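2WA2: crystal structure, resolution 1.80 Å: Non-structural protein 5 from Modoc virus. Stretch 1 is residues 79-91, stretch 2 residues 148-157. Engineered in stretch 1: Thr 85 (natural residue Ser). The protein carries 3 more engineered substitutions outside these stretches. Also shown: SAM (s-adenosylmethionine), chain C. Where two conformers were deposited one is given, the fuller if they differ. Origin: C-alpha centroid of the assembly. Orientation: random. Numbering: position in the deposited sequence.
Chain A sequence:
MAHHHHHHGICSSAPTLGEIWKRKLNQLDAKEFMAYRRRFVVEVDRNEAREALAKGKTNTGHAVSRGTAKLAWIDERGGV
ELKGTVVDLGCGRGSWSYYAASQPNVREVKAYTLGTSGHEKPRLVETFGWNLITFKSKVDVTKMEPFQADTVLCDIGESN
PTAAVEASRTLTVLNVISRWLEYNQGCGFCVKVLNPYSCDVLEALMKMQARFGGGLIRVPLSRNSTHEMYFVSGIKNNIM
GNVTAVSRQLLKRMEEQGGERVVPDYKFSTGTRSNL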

# COMPACT_ATOMS: atom_id res chain seq x y z
N GLY A 79 0.85 -11.17 -6.78
CA GLY A 79 1.10 -9.74 -6.88
C GLY A 79 2.53 -9.35 -6.61
O GLY A 79 3.03 -8.36 -7.15
N VAL A 80 3.22 -10.13 -5.79
CA VAL A 80 4.59 -9.80 -5.41
C VAL A 80 5.36 -11.04 -4.97
O VAL A 80 4.87 -11.81 -4.14
CB VAL A 80 4.64 -8.71 -4.26
CG1 VAL A 80 3.94 -9.22 -2.97
CG2 VAL A 80 6.07 -8.27 -3.97
N GLU A 81 6.56 -11.20 -5.52
CA GLU A 81 7.46 -12.28 -5.11
C GLU A 81 8.27 -11.81 -3.90
O GLU A 81 9.12 -10.94 -4.01
CB GLU A 81 8.37 -12.70 -6.27
CG GLU A 81 9.41 -13.81 -5.91
CD GLU A 81 8.79 -15.20 -5.60
OE1 GLU A 81 7.61 -15.48 -5.96
OE2 GLU A 81 9.53 -16.03 -5.01
N LEU A 82 7.98 -12.40 -2.75
CA LEU A 82 8.66 -12.04 -1.52
C LEU A 82 9.96 -12.85 -1.49
O LEU A 82 9.93 -14.07 -1.41
CB LEU A 82 7.74 -12.29 -0.31
CG LEU A 82 6.47 -11.41 -0.23
CD1 LEU A 82 5.55 -11.84 0.89
CD2 LEU A 82 6.78 -9.90 -0.12
N LYS A 83 11.11 -12.19 -1.61
CA LYS A 83 12.38 -12.92 -1.73
C LYS A 83 13.62 -12.13 -1.33
O LYS A 83 13.65 -10.89 -1.42
CB LYS A 83 12.56 -13.44 -3.17
CG LYS A 83 12.81 -12.35 -4.18
CD LYS A 83 13.26 -12.90 -5.52
CE LYS A 83 13.01 -11.90 -6.62
NZ LYS A 83 13.91 -10.69 -6.54
N GLY A 84 14.66 -12.87 -0.92
CA GLY A 84 15.96 -12.26 -0.62
C GLY A 84 15.87 -11.24 0.50
O GLY A 84 15.26 -11.51 1.53
N THR A 85 16.51 -10.09 0.28
CA THR A 85 16.46 -8.93 1.15
C THR A 85 15.15 -8.13 0.88
O THR A 85 14.96 -7.52 -0.18
CB THR A 85 17.69 -8.05 0.97
OG1 THR A 85 18.86 -8.84 1.25
CG2 THR A 85 17.65 -6.79 1.92
N VAL A 86 14.27 -8.16 1.88
CA VAL A 86 13.00 -7.45 1.81
C VAL A 86 13.14 -6.19 2.64
O VAL A 86 13.58 -6.25 3.81
CB VAL A 86 11.84 -8.31 2.36
CG1 VAL A 86 10.48 -7.54 2.32
CG2 VAL A 86 11.69 -9.62 1.59
N VAL A 87 12.79 -5.05 2.05
CA VAL A 87 12.61 -3.83 2.85
C VAL A 87 11.13 -3.59 3.10
O VAL A 87 10.29 -3.84 2.23
CB VAL A 87 13.30 -2.56 2.27
CG1 VAL A 87 14.80 -2.64 2.43
CG2 VAL A 87 12.91 -2.27 0.82
N ASP A 88 10.82 -3.18 4.32
CA ASP A 88 9.46 -2.85 4.67
C ASP A 88 9.47 -1.41 5.14
O ASP A 88 9.85 -1.10 6.27
CB ASP A 88 8.92 -3.83 5.72
CG ASP A 88 7.44 -3.59 6.05
OD1 ASP A 88 6.79 -2.79 5.34
OD2 ASP A 88 6.95 -4.15 7.05
N LEU A 89 9.11 -0.51 4.22
CA LEU A 89 9.09 0.91 4.48
C LEU A 89 7.76 1.35 5.08
O LEU A 89 6.69 1.09 4.50
CB LEU A 89 9.42 1.70 3.21
CG LEU A 89 10.75 1.26 2.56
CD1 LEU A 89 10.88 1.83 1.19
CD2 LEU A 89 12.00 1.62 3.43
N GLY A 90 7.82 1.99 6.25
CA GLY A 90 6.59 2.35 6.96
C GLY A 90 5.99 1.11 7.58
O GLY A 90 4.85 0.76 7.32
N CYS A 91 6.77 0.40 8.39
CA CYS A 91 6.34 -0.90 8.87
C CYS A 91 5.29 -0.83 9.98
O CYS A 91 4.56 -1.81 10.22
CB CYS A 91 7.57 -1.75 9.28
SG CYS A 91 8.34 -1.26 10.84
N SAM C . 2.01 -2.66 6.84
CA SAM C . 1.67 -2.20 8.23
C SAM C . 1.35 -3.41 9.12
O SAM C . 1.13 -4.51 8.60
OXT SAM C . 1.27 -3.33 10.36
CB SAM C . 0.48 -1.25 8.20
CG SAM C . 0.80 0.11 7.59
SD SAM C . 1.50 1.15 8.89
CE SAM C . -0.05 1.81 9.58
C5' SAM C . 2.01 2.62 7.99
C4' SAM C . 3.11 3.27 8.84
O4' SAM C . 3.93 4.12 8.08
C3' SAM C . 2.52 4.14 9.95
O3' SAM C . 2.73 3.45 11.16
C2' SAM C . 3.33 5.43 9.92
O2' SAM C . 3.79 5.73 11.22
C1' SAM C . 4.48 5.06 8.98
N9 SAM C . 5.02 6.22 8.27
C8 SAM C . 4.30 7.24 7.69
N7 SAM C . 5.16 8.09 7.12
C5 SAM C . 6.42 7.62 7.36
C6 SAM C . 7.68 8.11 7.01
N6 SAM C . 7.84 9.24 6.34
N1 SAM C . 8.79 7.37 7.37
C2 SAM C . 8.67 6.21 8.08
N3 SAM C . 7.43 5.71 8.44
C4 SAM C . 6.33 6.44 8.07
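Stretch 2 (148-157) QADTVLCDIG

Stretch 2 lies beside stretch 1 as a neighbouring parallel strand. Residues 151-154 are extended and run in the same direction as the strand that ends at Leu 89; the two axes approach to 4.6 Å and cross at -16°. The register pairs Val 86 with Thr 151, Val 87 with Val 152, Asp 88 with Leu 153 and Leu 89 with Cys 154, at CA-CA distances of 4.6 to 5.1 Å.

As is usual in a parallel pair, alternate residues turn their backbone polar groups to the neighbour; here they are Thr 85, Val 87 and Leu 89 of stretch 1, and residues 151 and 153 answer them. Thr 85 O accepts from Thr 151 N at 3.2 Å, Val 87 N donates to Thr 151 O at 3.0 Å, Val 87 O accepts from Leu 153 N at 2.9 Å, and Leu 89 N donates to Leu 153 O at 2.9 Å. The ladder then loosens: Asp 155 N reaches Leu 89 O in a weak bond of 3.3 Å. Two CA-H...O contacts supplement it, Val 86 CA to Thr 151 O and Cys 154 CA to Leu 89 O, both 3.4 Å.

The entrance to the ladder is more elaborate. Thr 85 O takes a second donor, Asp 150 N, at 2.8 Å, while the side chain of Asp 150 turns back so that OD2 accepts from Thr 85 N at 2.9 Å. An aspartate suits this place because its short carboxylate reaches an amide that the strand backbone of stretch 2 does not. Gly 84 fits beside it: its positive phi favours glycine, and a CB there would come within 2.2 Å of Asp 150 OD2. Thr 85 is an engineered residue, and its OG1 is satisfied elsewhere in the structure.

Thr 151 OG1 donates to Lys 83 O at 2.9 Å, so this buried hydroxyl serves a carbonyl ahead of the corner at residue 85. Water 1 donates to both Glu 81 O, at 2.6 Å, and Asp 150 O, at 3.0 Å, linking the stretches; Asp 150 O also receives a weak bond from Lys 83 NZ at 3.3 Å.

The face of Val 86 and Leu 153 is mixed, for it also carries Thr 151 and the buried Asp 88, whose OD2 is hydrogen-bonded elsewhere in the structure; the face of Val 87, Leu 89, Val 152 and Cys 154 is apolar. On the first, Leu 153 CD1 lies 3.7 Å from Val 86 CG1, and Leu 82 CD2 lies against both branches, 3.8 Å from Leu 153 CD2 and 4.1 Å from Leu 153 CD1, the branched end being suited to meeting several neighbours. On the other, Val 87 CG2 lies 3.8 Å from Val 152 CG2 and 4.0 Å from Ala 149 CB, and Leu 89 CB lies 4.0 Å from Cys 154 SG; these compact groups suit a buried surface.

Beyond the strands, Gly 90 admits Ile 156, whose CG1 lies 3.7 Å from Gly 90 CA; a CB on Gly 90 would come within 2.2 Å of that CG1. Asp 155 OD2 accepts from SAM N at 2.8 Å, matching a carboxylate to the ligand's amino group, and its OD1 is satisfied elsewhere.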

# COMPACT_ATOMS: atom_id res chain seq x y z
N GLN A 148 20.55 -2.01 -1.21
CA GLN A 148 20.28 -3.31 -1.83
C GLN A 148 19.07 -4.05 -1.26
O GLN A 148 19.00 -4.35 -0.06
CB GLN A 148 21.54 -4.21 -1.78
CG GLN A 148 21.63 -5.28 -2.88
CD GLN A 148 20.63 -6.42 -2.71
OE1 GLN A 148 20.51 -7.02 -1.63
NE2 GLN A 148 19.89 -6.73 -3.79
N ALA A 149 18.13 -4.37 -2.14
CA ALA A 149 16.94 -5.12 -1.75
C ALA A 149 16.38 -5.80 -2.97
O ALA A 149 16.34 -5.21 -4.04
CB ALA A 149 15.84 -4.21 -1.12
N ASP A 150 15.92 -7.03 -2.76
CA ASP A 150 15.28 -7.83 -3.80
C ASP A 150 13.77 -7.63 -3.86
O ASP A 150 13.15 -7.94 -4.90
CB ASP A 150 15.61 -9.28 -3.56
CG ASP A 150 17.11 -9.51 -3.47
OD1 ASP A 150 17.74 -9.42 -4.53
OD2 ASP A 150 17.62 -9.69 -2.35
N THR A 151 13.19 -7.13 -2.76
CA THR A 151 11.76 -6.88 -2.66
C THR A 151 11.55 -5.57 -1.89
O THR A 151 12.09 -5.40 -0.80
CB THR A 151 11.03 -7.97 -1.86
OG1 THR A 151 11.45 -9.28 -2.29
CG2 THR A 151 9.54 -7.82 -1.99
N VAL A 152 10.79 -4.65 -2.48
CA VAL A 152 10.49 -3.38 -1.80
C VAL A 152 9.02 -3.32 -1.43
O VAL A 152 8.15 -3.32 -2.30
CB VAL A 152 10.88 -2.20 -2.68
CG1 VAL A 152 10.43 -0.86 -2.04
CG2 VAL A 152 12.37 -2.24 -2.99
N LEU A 153 8.74 -3.29 -0.13
CA LEU A 153 7.37 -3.21 0.40
C LEU A 153 7.17 -1.83 0.99
O LEU A 153 8.06 -1.31 1.65
CB LEU A 153 7.11 -4.25 1.51
CG LEU A 153 7.30 -5.72 1.13
CD1 LEU A 153 6.92 -6.62 2.31
CD2 LEU A 153 6.50 -6.11 -0.14
N CYS A 154 5.99 -1.25 0.79
CA CYS A 154 5.72 0.03 1.45
C CYS A 154 4.23 0.18 1.65
O CYS A 154 3.47 0.06 0.70
CB CYS A 154 6.23 1.18 0.59
SG CYS A 154 6.03 2.84 1.31
N ASP A 155 3.84 0.40 2.89
CA ASP A 155 2.41 0.47 3.20
C ASP A 155 2.11 1.81 3.89
O ASP A 155 1.32 1.88 4.83
CB ASP A 155 2.02 -0.74 4.05
CG ASP A 155 0.50 -0.99 4.11
OD1 ASP A 155 -0.24 -0.63 3.18
OD2 ASP A 155 0.06 -1.60 5.10
N ILE A 156 2.73 2.87 3.40
CA ILE A 156 2.50 4.22 3.93
C ILE A 156 1.27 4.88 3.27
O ILE A 156 1.10 4.80 2.05
CB ILE A 156 3.75 5.11 3.74
CG1 ILE A 156 4.92 4.56 4.56
CG2 ILE A 156 3.49 6.57 4.11
CD1 ILE A 156 6.17 5.32 4.32
N GLY A 157 0.44 5.53 4.07
CA GLY A 157 -0.67 6.32 3.55
C GLY A 157 -1.76 6.26 4.59
O GLY A 157 -2.38 5.22 4.79
O HOH W 1 10.83 -9.74 -5.48